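Local coordinates for Gp15 protein (Listeria phage PSA, PDB 6R5W) that probably recognises the cell wall of its Listeria host, serving as the homotrimeric receptor binding protein of phage PSA, at residues A126-Q129 with S134-A137; L65-K68 with V72-Q75. All coordinates share one frame; numbering follows the deposited sequence.

Contact 1 (A126-Q129 with S134-A137). With CD (cadmium ion), chain E.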
# COMPACT_ATOMS: atom_id res chain seq x y z
N ALA A 126 25.04 -8.71 -7.08
CA ALA A 126 24.85 -7.56 -7.98
C ALA A 126 25.51 -7.88 -9.33
O ALA A 126 26.55 -8.60 -9.42
CB ALA A 126 25.43 -6.29 -7.43
N ALA A 127 24.93 -7.35 -10.39
CA ALA A 127 25.59 -7.46 -11.68
C ALA A 127 26.69 -6.41 -11.82
O ALA A 127 26.58 -5.29 -11.33
CB ALA A 127 24.59 -7.30 -12.85
N GLN A 128 27.73 -6.75 -12.58
CA GLN A 128 28.62 -5.74 -13.12
C GLN A 128 28.22 -5.49 -14.58
O GLN A 128 27.50 -6.28 -15.21
CB GLN A 128 30.10 -6.17 -13.03
CG GLN A 128 30.56 -6.38 -11.62
CD GLN A 128 32.15 -6.43 -11.55
OE1 GLN A 128 32.74 -7.49 -11.81
NE2 GLN A 128 32.74 -5.32 -11.27
N GLN A 129 28.71 -4.37 -15.08
CA GLN A 129 28.39 -3.90 -16.42
C GLN A 129 29.23 -4.60 -17.48
O GLN A 129 30.15 -4.03 -18.06
CB GLN A 129 28.57 -2.41 -16.39
CG GLN A 129 28.14 -1.68 -17.74
CD GLN A 129 28.34 -0.21 -17.70
OE1 GLN A 129 28.16 0.46 -16.70
NE2 GLN A 129 28.86 0.32 -18.82
N SER A 134 30.83 -14.02 -15.29
CA SER A 134 31.67 -14.08 -14.09
C SER A 134 31.94 -12.70 -13.50
O SER A 134 32.43 -12.60 -12.34
CB SER A 134 33.01 -14.75 -14.42
OG SER A 134 33.65 -14.00 -15.51
N ASN A 135 31.64 -11.62 -14.20
CA ASN A 135 31.75 -10.27 -13.66
C ASN A 135 30.44 -9.88 -12.96
O ASN A 135 29.56 -9.19 -13.50
CB ASN A 135 32.14 -9.26 -14.73
CG ASN A 135 33.63 -9.38 -15.15
OD1 ASN A 135 34.45 -9.83 -14.36
ND2 ASN A 135 33.95 -9.03 -16.38
N GLN A 136 30.35 -10.29 -11.67
CA GLN A 136 29.27 -9.95 -10.74
C GLN A 136 29.96 -9.59 -9.43
O GLN A 136 31.19 -9.70 -9.31
CB GLN A 136 28.33 -11.17 -10.61
CG GLN A 136 27.75 -11.50 -12.03
CD GLN A 136 26.59 -12.44 -11.98
OE1 GLN A 136 26.59 -13.42 -11.27
NE2 GLN A 136 25.60 -12.21 -12.79
N ALA A 137 29.17 -9.22 -8.43
CA ALA A 137 29.69 -8.66 -7.19
C ALA A 137 28.92 -9.22 -6.00
O ALA A 137 27.71 -9.49 -6.07
CB ALA A 137 29.63 -7.17 -7.21
CD CD E . 27.83 -15.06 -10.21
O HOH W 1 30.23 -14.21 -10.09
O HOH W 2 28.83 -17.17 -9.55
O HOH W 3 28.38 -15.79 -12.37
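Gln128 reaches over the backbone of Asn135: its CB lies 3.1 Å from Asn135 O, and its CG follows over the same carbonyl. With CG anti to its own carbonyl carbon (chi1 -62°) and the chain extended beyond, the side chain carries OE1 to 3.5 Å from Asn135 CB. The two amides meet without pairing, their planes 85° apart. Instead, Gln128 NE2 binds Ser154 O and Thr159 OG1, while Asn135 ND2 turns back to Ser130 OG, so the amide of Gln128 is held by the Ser154 carbonyl and the first residue of strand 159-167, that of Asn135 by the hairpin's own loop.

Beneath these side chains the backbones are joined in antiparallel fashion. Ala126 and Ala137 form a hydrogen-bonded pair, with Ala126 N to Ala137 O at 3.0 Å and Ala137 N to Ala126 O at 2.9 Å; their methyl groups share one face of the sheet, where Ala137 also touches Val152. Two residues further along, Gln128 N donates to Asn135 O over 3.2 Å in a longer, bent bond (142° at the hydrogen). Asn135 centres an inverse gamma turn, and its O also accepts from Asn138 ND2 of the second subunit, so two donors grip this carbonyl.

Gln136 swings the other way. Its CB rests 3.3 Å from Ala126 O, but the amide leaves the hairpin and places OE1 2.3 Å from the cadmium ion, while NE2 is held by Asn138 OD1 of the second subunit, a bond that should help fix the rotation of the amide. Three waters and the OE1 atoms of Gln136 from the other two subunits complete six ligands. The whole is the end of a beta hairpin, strands 122-127 and 136-141, whose first residue on the return strand enters a cadmium site shared by all three chains of the trimer.

Contact 2 (L65-K68 with V72-Q75)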
# COMPACT_ATOMS: atom_id res chain seq x y z
N LEU A 65 22.58 9.97 -3.55
CA LEU A 65 23.73 9.50 -2.81
C LEU A 65 25.01 9.98 -3.49
O LEU A 65 25.19 9.81 -4.72
CB LEU A 65 23.77 7.96 -2.74
CG LEU A 65 22.50 7.27 -2.27
CD1 LEU A 65 22.80 5.75 -2.25
CD2 LEU A 65 22.02 7.75 -0.95
N THR A 66 25.95 10.41 -2.70
CA THR A 66 27.26 10.89 -3.16
C THR A 66 28.30 9.76 -3.12
O THR A 66 28.49 9.13 -2.07
CB THR A 66 27.73 12.02 -2.27
OG1 THR A 66 26.77 13.08 -2.31
CG2 THR A 66 29.09 12.51 -2.74
N PRO A 67 28.99 9.50 -4.22
CA PRO A 67 29.99 8.42 -4.22
C PRO A 67 31.15 8.76 -3.32
O PRO A 67 31.48 9.93 -3.11
CB PRO A 67 30.43 8.31 -5.69
CG PRO A 67 29.90 9.54 -6.33
CD PRO A 67 28.80 10.09 -5.56
N LYS A 68 31.74 7.71 -2.75
CA LYS A 68 32.79 7.87 -1.75
C LYS A 68 34.02 7.08 -2.15
O LYS A 68 33.99 6.19 -3.02
CB LYS A 68 32.36 7.36 -0.34
CG LYS A 68 31.17 8.06 0.23
CD LYS A 68 30.62 7.36 1.44
CE LYS A 68 31.41 7.61 2.67
NZ LYS A 68 30.54 7.49 3.89
N VAL A 72 33.13 6.76 -8.69
CA VAL A 72 32.37 7.76 -9.42
C VAL A 72 30.95 7.22 -9.62
O VAL A 72 30.73 5.99 -9.64
CB VAL A 72 33.02 8.12 -10.77
CG1 VAL A 72 34.39 8.78 -10.52
CG2 VAL A 72 33.18 6.91 -11.69
N ALA A 73 30.00 8.14 -9.73
CA ALA A 73 28.59 7.80 -10.02
C ALA A 73 28.50 7.79 -11.53
O ALA A 73 28.30 8.83 -12.18
CB ALA A 73 27.63 8.81 -9.41
N SER A 74 28.69 6.61 -12.10
CA SER A 74 28.56 6.47 -13.55
C SER A 74 27.12 6.67 -13.98
O SER A 74 26.85 7.16 -15.08
CB SER A 74 29.07 5.09 -14.01
OG SER A 74 28.90 4.90 -15.41
N GLN A 75 26.17 6.28 -13.11
CA GLN A 75 24.80 6.79 -13.20
C GLN A 75 24.44 7.41 -11.86
O GLN A 75 24.90 6.90 -10.83
CB GLN A 75 23.82 5.66 -13.55
CG GLN A 75 24.08 5.01 -14.92
CD GLN A 75 23.93 5.99 -16.07
OE1 GLN A 75 22.93 6.72 -16.15
NE2 GLN A 75 24.92 6.01 -16.97
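The backbones of 65-68 and 72-75 stay apart as the chain doubles back, coming nearest at Pro67 and Val72, whose CA atoms are 5.8 Å from each other, and no backbone hydrogen bond joins them. What bridges the gap is the ring of Pro67. Its outer carbon CG points at the start of the return strand, 3.7 Å from Ala73 N and 3.9 Å from Ala73 CB, so ring and methyl meet as two small apolar groups. The neighbouring ring carbon CB sits over the peptide link between Val72 and Ala73, at 4.1 Å from Val72 C. The side chain of Val72 leaves in the other direction, and Val72 contributes mainly its backbone. The patch is small, with 101 Å² buried in all, and lies at the surface.

Just before it, Leu65 is still bonded through its backbone to Leu77. Beyond Pro67 the chain departs toward strand 105-109, with Lys68 bonded to Cys107 by its backbone and to Thr109 OG1 by its NZ. Val72 in turn pairs with Gly97 at the end of strand 87-97. Pro67 thus packs within the connection between neighbouring antiparallel strands 61-65 and 72-84, where the loop spreads from one sheet toward the edge strand of the other.

Overall arrangement
Both contacts belong to the beta-rich C-terminal head, on the same side of the chain's centre and beyond the N-terminal helices in the chain. Their centres are about 17 Å apart and their nearest atoms about 5 Å, without touching; contact 2 closes before contact 1 opens. Each belongs to a different four-stranded antiparallel sheet: 65-68 and 72-75 lie by the sheet begun by strand 61-65, 126-129 and 134-137 by the one that contains strand 105-109. Asn158 lies between the two sets of segments, hydrogen-bonded to Gln129 and packed on Ser74, neither of which takes part in the contact itself. Of the two, only contact 1 supplies a cadmium ligand; at contact 2, Gln75 instead reaches Ser119 and Trp120 of the second subunit.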